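PDB 6D25: alpha-L-arabinosidase from Xanthomonas axonopodis pv. citri, which probably hydrolyses terminal alpha-L-arabinofuranosyl side groups of arabinoxylans, including those on doubly substituted xylose units, as a trimeric family GH51 arabinofuranosidase. Local coordinates for residues L35-P40 against G439-A444; K236-P241 against E250-E255; F398-P403 against H512-L517. One frame throughout, in Å; residues are numbered along the deposited sequence.

Contact 1: residues L35-P40 against G439-A444; sequences LRVDQP and GHVYIA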
# COMPACT_ATOMS: atom_id res chain seq x y z
N LEU A 35 44.99 -28.20 -7.32
CA LEU A 35 43.81 -28.14 -8.18
C LEU A 35 43.24 -29.56 -8.30
O LEU A 35 43.95 -30.50 -8.71
CB LEU A 35 44.21 -27.63 -9.56
CG LEU A 35 43.09 -27.63 -10.62
CD1 LEU A 35 41.92 -26.78 -10.17
CD2 LEU A 35 43.60 -27.22 -11.99
N ARG A 36 41.98 -29.70 -7.93
CA ARG A 36 41.32 -31.02 -7.92
C ARG A 36 40.37 -31.12 -9.13
O ARG A 36 39.20 -30.96 -9.01
CB ARG A 36 40.58 -31.23 -6.59
CG ARG A 36 41.46 -31.17 -5.35
CD ARG A 36 42.64 -32.11 -5.37
NE ARG A 36 42.26 -33.48 -5.52
CZ ARG A 36 42.19 -34.36 -4.54
NH1 ARG A 36 42.33 -33.95 -3.27
NH2 ARG A 36 41.93 -35.63 -4.82
N VAL A 37 40.93 -31.46 -10.28
CA VAL A 37 40.13 -31.71 -11.48
C VAL A 37 39.26 -32.96 -11.24
O VAL A 37 38.21 -33.07 -11.79
CB VAL A 37 41.00 -31.86 -12.73
CG1 VAL A 37 40.17 -32.13 -13.99
CG2 VAL A 37 41.90 -30.64 -12.93
N ASP A 38 39.72 -33.85 -10.36
CA ASP A 38 39.03 -35.08 -10.00
C ASP A 38 37.89 -34.82 -9.00
O ASP A 38 37.22 -35.77 -8.64
CB ASP A 38 40.01 -36.09 -9.39
CG ASP A 38 40.83 -35.58 -8.19
OD1 ASP A 38 40.95 -34.35 -7.99
OD2 ASP A 38 41.39 -36.41 -7.50
N GLN A 39 37.65 -33.58 -8.56
CA GLN A 39 36.53 -33.32 -7.63
C GLN A 39 35.63 -32.22 -8.18
O GLN A 39 35.45 -31.18 -7.55
CB GLN A 39 37.05 -32.96 -6.24
CG GLN A 39 37.89 -34.06 -5.59
CD GLN A 39 38.45 -33.61 -4.26
OE1 GLN A 39 38.42 -32.41 -3.96
NE2 GLN A 39 38.85 -34.55 -3.45
N PRO A 40 35.04 -32.43 -9.35
CA PRO A 40 34.15 -31.43 -9.92
C PRO A 40 32.97 -31.09 -9.01
O PRO A 40 32.40 -32.00 -8.39
CB PRO A 40 33.65 -32.04 -11.24
CG PRO A 40 33.78 -33.55 -11.02
CD PRO A 40 35.04 -33.65 -10.19
N GLY A 439 35.40 -28.40 -22.60
CA GLY A 439 36.11 -29.61 -22.19
C GLY A 439 37.48 -29.32 -21.59
O GLY A 439 38.13 -30.24 -21.09
N HIS A 440 37.95 -28.08 -21.64
CA HIS A 440 39.27 -27.71 -21.11
C HIS A 440 39.15 -27.18 -19.67
O HIS A 440 38.12 -26.58 -19.28
CB HIS A 440 39.92 -26.64 -22.02
CG HIS A 440 40.28 -27.16 -23.37
ND1 HIS A 440 41.51 -27.77 -23.63
CD2 HIS A 440 39.57 -27.22 -24.51
CE1 HIS A 440 41.53 -28.18 -24.89
NE2 HIS A 440 40.36 -27.84 -25.46
N VAL A 441 40.22 -27.38 -18.93
CA VAL A 441 40.35 -26.81 -17.60
C VAL A 441 40.98 -25.41 -17.72
O VAL A 441 41.96 -25.24 -18.46
CB VAL A 441 41.16 -27.71 -16.66
CG1 VAL A 441 41.53 -27.02 -15.37
CG2 VAL A 441 40.43 -29.01 -16.42
N TYR A 442 40.41 -24.45 -17.01
CA TYR A 442 40.91 -23.09 -16.95
C TYR A 442 41.22 -22.71 -15.50
O TYR A 442 40.49 -23.11 -14.57
CB TYR A 442 39.90 -22.09 -17.50
CG TYR A 442 39.65 -22.19 -18.99
CD1 TYR A 442 38.85 -23.21 -19.51
CD2 TYR A 442 40.23 -21.31 -19.87
CE1 TYR A 442 38.61 -23.30 -20.88
CE2 TYR A 442 40.03 -21.40 -21.23
CZ TYR A 442 39.22 -22.40 -21.74
OH TYR A 442 39.01 -22.49 -23.09
N ILE A 443 42.33 -21.98 -15.32
CA ILE A 443 42.78 -21.52 -14.00
C ILE A 443 43.01 -20.02 -14.09
O ILE A 443 43.79 -19.58 -14.94
CB ILE A 443 44.09 -22.17 -13.53
CG1 ILE A 443 44.07 -23.69 -13.64
CG2 ILE A 443 44.44 -21.64 -12.13
CD1 ILE A 443 45.45 -24.30 -13.48
N ALA A 444 42.30 -19.27 -13.22
CA ALA A 444 42.48 -17.84 -13.08
C ALA A 444 43.37 -17.58 -11.86
O ALA A 444 43.12 -18.18 -10.80
CB ALA A 444 41.15 -17.17 -12.95

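Contact 2: residues K236-P241 against E250-E255; sequences KIAPGP and EVMMRE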
# COMPACT_ATOMS: atom_id res chain seq x y z
N LYS A 236 10.89 -14.94 -9.88
CA LYS A 236 10.71 -13.72 -9.08
C LYS A 236 11.87 -13.54 -8.11
O LYS A 236 12.17 -14.45 -7.33
CB LYS A 236 9.39 -13.80 -8.31
CG LYS A 236 8.15 -13.84 -9.20
CD LYS A 236 6.98 -14.45 -8.49
CE LYS A 236 5.71 -14.35 -9.30
NZ LYS A 236 4.57 -14.92 -8.54
N ILE A 237 12.48 -12.39 -8.16
CA ILE A 237 13.59 -12.04 -7.29
C ILE A 237 13.09 -11.07 -6.21
O ILE A 237 12.62 -9.97 -6.52
CB ILE A 237 14.74 -11.39 -8.08
CG1 ILE A 237 15.10 -12.15 -9.36
CG2 ILE A 237 15.95 -11.16 -7.13
CD1 ILE A 237 15.39 -13.55 -9.15
N ALA A 238 13.19 -11.49 -4.96
CA ALA A 238 12.82 -10.67 -3.82
C ALA A 238 13.92 -9.68 -3.45
O ALA A 238 15.11 -9.96 -3.57
CB ALA A 238 12.49 -11.57 -2.65
N PRO A 239 13.51 -8.53 -2.92
CA PRO A 239 14.39 -7.43 -2.49
C PRO A 239 15.13 -7.84 -1.20
O PRO A 239 14.52 -8.14 -0.19
CB PRO A 239 13.41 -6.27 -2.31
CG PRO A 239 12.16 -6.92 -1.87
CD PRO A 239 12.11 -8.17 -2.71
N GLY A 240 16.44 -7.96 -1.30
CA GLY A 240 17.26 -8.47 -0.21
C GLY A 240 18.14 -7.39 0.41
O GLY A 240 17.90 -6.20 0.25
N PRO A 241 19.17 -7.80 1.18
CA PRO A 241 19.95 -6.93 2.01
C PRO A 241 20.96 -6.06 1.24
O PRO A 241 21.44 -6.42 0.15
CB PRO A 241 20.72 -7.89 2.89
CG PRO A 241 20.93 -9.09 2.01
CD PRO A 241 19.60 -9.19 1.27
N GLU A 250 17.34 -12.61 7.29
CA GLU A 250 16.64 -13.46 8.23
C GLU A 250 15.11 -13.29 8.05
O GLU A 250 14.37 -14.29 7.96
CB GLU A 250 17.08 -13.12 9.65
CG GLU A 250 16.27 -13.78 10.72
CD GLU A 250 16.63 -15.22 10.98
OE1 GLU A 250 17.79 -15.60 10.73
OE2 GLU A 250 15.74 -15.96 11.47
N VAL A 251 14.62 -12.05 8.05
CA VAL A 251 13.18 -11.84 8.01
C VAL A 251 12.65 -12.17 6.62
O VAL A 251 11.60 -12.80 6.52
CB VAL A 251 12.80 -10.42 8.46
CG1 VAL A 251 11.32 -10.15 8.26
CG2 VAL A 251 13.19 -10.23 9.92
N MET A 252 13.31 -11.73 5.56
CA MET A 252 12.77 -11.99 4.23
C MET A 252 12.67 -13.52 4.02
O MET A 252 11.68 -14.00 3.45
CB MET A 252 13.62 -11.43 3.09
CG MET A 252 13.57 -9.97 2.97
SD MET A 252 11.92 -9.25 2.53
CE MET A 252 11.41 -10.36 1.25
N MET A 253 13.69 -14.26 4.45
CA MET A 253 13.66 -15.71 4.23
C MET A 253 12.62 -16.36 5.16
O MET A 253 11.84 -17.21 4.70
CB MET A 253 15.07 -16.33 4.46
CG MET A 253 16.06 -15.95 3.42
SD MET A 253 15.62 -16.39 1.73
CE MET A 253 15.87 -18.16 1.83
N ARG A 254 12.61 -15.98 6.43
CA ARG A 254 11.65 -16.53 7.39
C ARG A 254 10.22 -16.30 6.87
O ARG A 254 9.38 -17.18 6.95
CB ARG A 254 11.76 -15.88 8.77
CG ARG A 254 10.82 -16.40 9.84
CD ARG A 254 11.03 -15.58 11.13
NE ARG A 254 10.41 -14.25 11.03
CZ ARG A 254 10.88 -13.13 11.59
NH1 ARG A 254 11.98 -13.13 12.32
NH2 ARG A 254 10.20 -12.00 11.44
N GLU A 255 9.94 -15.11 6.37
CA GLU A 255 8.58 -14.70 6.08
C GLU A 255 8.18 -15.04 4.64
O GLU A 255 6.99 -15.18 4.39
CB GLU A 255 8.34 -13.20 6.30
CG GLU A 255 8.47 -12.77 7.72
CD GLU A 255 7.50 -13.50 8.67
OE1 GLU A 255 6.38 -13.75 8.30
OE2 GLU A 255 7.88 -13.76 9.80

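Contact 3: residues F398-P403 against H512-L517; sequences FALYKP and HSIVML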
# COMPACT_ATOMS: atom_id res chain seq x y z
N PHE A 398 35.69 -9.63 -17.92
CA PHE A 398 34.50 -10.39 -18.38
C PHE A 398 34.87 -11.27 -19.57
O PHE A 398 34.46 -12.45 -19.61
CB PHE A 398 33.33 -9.46 -18.72
CG PHE A 398 32.55 -9.00 -17.51
CD1 PHE A 398 33.08 -8.10 -16.60
CD2 PHE A 398 31.28 -9.51 -17.26
CE1 PHE A 398 32.35 -7.71 -15.49
CE2 PHE A 398 30.56 -9.12 -16.15
CZ PHE A 398 31.08 -8.22 -15.27
N ALA A 399 35.65 -10.72 -20.52
CA ALA A 399 36.10 -11.49 -21.68
C ALA A 399 36.98 -12.68 -21.23
O ALA A 399 36.77 -13.79 -21.66
CB ALA A 399 36.86 -10.62 -22.66
N LEU A 400 37.95 -12.44 -20.35
CA LEU A 400 38.88 -13.52 -19.92
C LEU A 400 38.11 -14.65 -19.23
O LEU A 400 38.50 -15.78 -19.35
CB LEU A 400 39.94 -12.99 -18.95
CG LEU A 400 41.07 -12.18 -19.61
CD1 LEU A 400 42.04 -11.63 -18.56
CD2 LEU A 400 41.83 -12.96 -20.68
N TYR A 401 37.07 -14.30 -18.47
CA TYR A 401 36.34 -15.29 -17.69
C TYR A 401 35.17 -15.89 -18.48
O TYR A 401 34.38 -16.63 -17.91
CB TYR A 401 35.85 -14.70 -16.37
CG TYR A 401 36.85 -14.67 -15.26
CD1 TYR A 401 37.87 -13.74 -15.21
CD2 TYR A 401 36.75 -15.54 -14.19
CE1 TYR A 401 38.79 -13.68 -14.17
CE2 TYR A 401 37.65 -15.51 -13.13
CZ TYR A 401 38.66 -14.56 -13.11
OH TYR A 401 39.51 -14.52 -12.02
N LYS A 402 35.04 -15.61 -19.76
CA LYS A 402 33.96 -16.23 -20.56
C LYS A 402 33.89 -17.76 -20.43
O LYS A 402 32.80 -18.30 -20.41
CB LYS A 402 34.14 -15.95 -22.05
CG LYS A 402 33.17 -14.96 -22.61
CD LYS A 402 33.45 -14.64 -24.07
CE LYS A 402 32.79 -15.63 -24.99
NZ LYS A 402 32.71 -15.06 -26.34
N PRO A 403 35.04 -18.47 -20.37
CA PRO A 403 34.96 -19.91 -20.20
C PRO A 403 34.28 -20.37 -18.89
O PRO A 403 33.87 -21.52 -18.81
CB PRO A 403 36.42 -20.37 -20.22
CG PRO A 403 37.15 -19.27 -20.99
CD PRO A 403 36.41 -18.02 -20.59
N HIS A 512 50.55 -7.08 -9.75
CA HIS A 512 49.35 -6.40 -10.21
C HIS A 512 48.88 -6.95 -11.57
O HIS A 512 48.72 -6.20 -12.55
CB HIS A 512 49.56 -4.89 -10.22
CG HIS A 512 50.65 -4.34 -11.09
ND1 HIS A 512 51.80 -3.80 -10.55
CD2 HIS A 512 50.75 -4.17 -12.42
CE1 HIS A 512 52.56 -3.31 -11.51
NE2 HIS A 512 51.97 -3.55 -12.68
N SER A 513 48.57 -8.25 -11.62
CA SER A 513 48.23 -8.87 -12.87
C SER A 513 47.17 -9.96 -12.64
O SER A 513 47.02 -10.50 -11.53
CB SER A 513 49.47 -9.45 -13.57
OG SER A 513 49.90 -10.65 -12.96
N ILE A 514 46.44 -10.24 -13.72
CA ILE A 514 45.49 -11.29 -13.81
C ILE A 514 45.89 -12.21 -14.97
O ILE A 514 46.10 -11.71 -16.06
CB ILE A 514 44.08 -10.74 -14.06
CG1 ILE A 514 43.65 -9.75 -12.99
CG2 ILE A 514 43.05 -11.87 -14.20
CD1 ILE A 514 42.55 -8.82 -13.47
N VAL A 515 45.96 -13.51 -14.74
CA VAL A 515 46.16 -14.44 -15.86
C VAL A 515 44.98 -15.43 -15.89
O VAL A 515 44.40 -15.77 -14.85
CB VAL A 515 47.50 -15.17 -15.80
CG1 VAL A 515 48.67 -14.20 -15.78
CG2 VAL A 515 47.59 -16.11 -14.59
N MET A 516 44.63 -15.84 -17.10
CA MET A 516 43.69 -16.91 -17.34
C MET A 516 44.41 -17.98 -18.16
O MET A 516 44.87 -17.69 -19.26
CB MET A 516 42.43 -16.42 -18.05
CG MET A 516 41.40 -17.49 -18.28
SD MET A 516 40.71 -18.19 -16.76
CE MET A 516 39.68 -16.82 -16.24
N LEU A 517 44.58 -19.15 -17.58
CA LEU A 517 45.34 -20.27 -18.15
C LEU A 517 44.39 -21.36 -18.65
O LEU A 517 43.40 -21.63 -17.99
CB LEU A 517 46.25 -20.87 -17.09
CG LEU A 517 47.17 -19.88 -16.38
CD1 LEU A 517 48.04 -20.59 -15.37
CD2 LEU A 517 48.03 -19.14 -17.40

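Contact 1: residues L35-P40 against G439-A444
Leu35 and Ile443 meet tip to tip through their methyl groups. Leu35 CD2 lies 3.8 Å from Ile443 CD1, and the same methyl reaches Val441 CG1 at 4.0 Å. It therefore touches two residues that point the same way from their strand. One step further, Val37 and Val441 cross at a slant, with Val37 CG1 4.0 Å from Val441 CG2. Val37 CG2 is almost as close to that same methyl. Leu35 extends its CG away from its own backbone N (chi1 175°), which carries the leucine end across to the other strand. No hydrogen bond joins the two segments; the contact is purely apolar. It joins the end of strand 29-36, near the N-terminus, to the start of strand 441-447. The two face each other across the core of a beta sandwich, consistent with the jelly-roll domain of GH51 enzymes, which is formed mostly by the C-terminal part of the chain. Leu410 of strand 407-421 touches both Leu35 and Val441. Val458 and Val460 of strand 454-461 back Leu35 and Val37. Beyond strand 29-36 the chain makes a type I turn from Arg36 to Gln39, closed by Gln39 N to Arg36 O at 3.1 Å. On this turn Arg36 grips Asp38 side-on in a bidentate salt bridge. Its NE binds Asp38 OD1, and its NH2 meets Asp38 OD2 at 2.8 Å.

Contact 2: residues K236-P241 against E250-E255
Ala238 closes strand 235-238 and turns its methyl toward helix 246-256. Its CB lies 4.2 Å from Met252 CE, a loose apolar touch. Phe219 of helix 212-224 and Leu263 of the next strand also pack on Ala238. Pro239 follows, and here the backbone rather than the ring makes the closest approach. Pro239 O is 3.8 Å from Met252 CG, and Met252 SD and CE lie only slightly farther from it. The methionine chain is bent at both chi2 (-64°) and chi3 (-44°), which folds its outer atoms round this oxygen. The same carbonyl accepts a hydrogen bond from Trp248 NE1, one turn earlier on the helix. The Pro239 ring packs on Leu203 and Phe219. Next in the chain, Gly240 N donates to Ser264 OG, and Gly240 O receives Trp204 NE1. The contact joins the strand and helix of one beta-alpha-beta unit, 235-238, 246-256 and 262-269, in the catalytic (beta/alpha)8 barrel characteristic of GH51 enzymes. On the helix, Arg254 NE forms a salt bridge with Glu255 OE2 (2.9 Å). Arg211 of the second subunit packs on Glu255. Within the contact the chemistry is chiefly dispersion, probably with a weak C-H to oxygen attraction from the carbons beside sulfur, as a thioether lies against a small methyl and a carbonyl. Met252 thus adds apolar cover round a buried oxygen already hydrogen-bonded to the indole of Trp248.

Contact 3: residues F398-P403 against H512-L517
The Tyr401 ring carries the methyl of Met516 over one face. Met516 CE sits 3.6 Å from the ring centroid and only 7° off the normal, a CH-pi contact centred on the ring. Behind the methyl, Met516 SD stands 5.3 Å from the centroid above the same face, making this also a Met-aromatic contact. Tyr404 meets the ring edge-to-face, and Phe356 meets it with the planes at about 55°. At the ring's polar end, Tyr401 OH is hydrogen-bonded to Asp357 of helix 346-361. With chi1 at -178° the Met516 chain sets out extended, then bends twice and stands its methyl upright on the ring. That methyl also touches the backbone, 3.5 Å from Leu400 O. Beside it, Leu400 CB packs on Met516 CB at 4.3 Å, and Leu400 CD1 reaches Ile514 CG2 at 4.5 Å. Ile514 and Met516 point from the same side of strand 513-519 toward the end of helix 393-400. The contact thus packs this helix end and the following turn against the C-terminal beta sheet. No hydrogen bond crosses it. Carbon bound to sulfur carries slightly polarised hydrogens, so this methyl probably suits both the pi face and the nearby carbonyl oxygen.

In the fold
Contacts 1 and 3 share the C-terminal beta sheet, and their centres lie 15 Å apart. Strands 441-447 and 513-519 are antiparallel neighbours in it, probably joined by a hydrogen bond from Leu517 N to Ile443 O at 2.8 Å. Alternate side chains of strand 441-447 serve the two contacts: Val441 and Ile443 point toward contact 1, whereas Tyr442 and Ala444 reach Pro403 and Tyr401 of contact 3. Contact 2 belongs to the barrel, its nearest atoms about 24 Å from contact 1 and about 17 Å from contact 3. It lies where strand 235-238 ends, at the C-terminal end of the barrel strands, where such enzymes usually carry the active site. Along the chain it precedes contact 3.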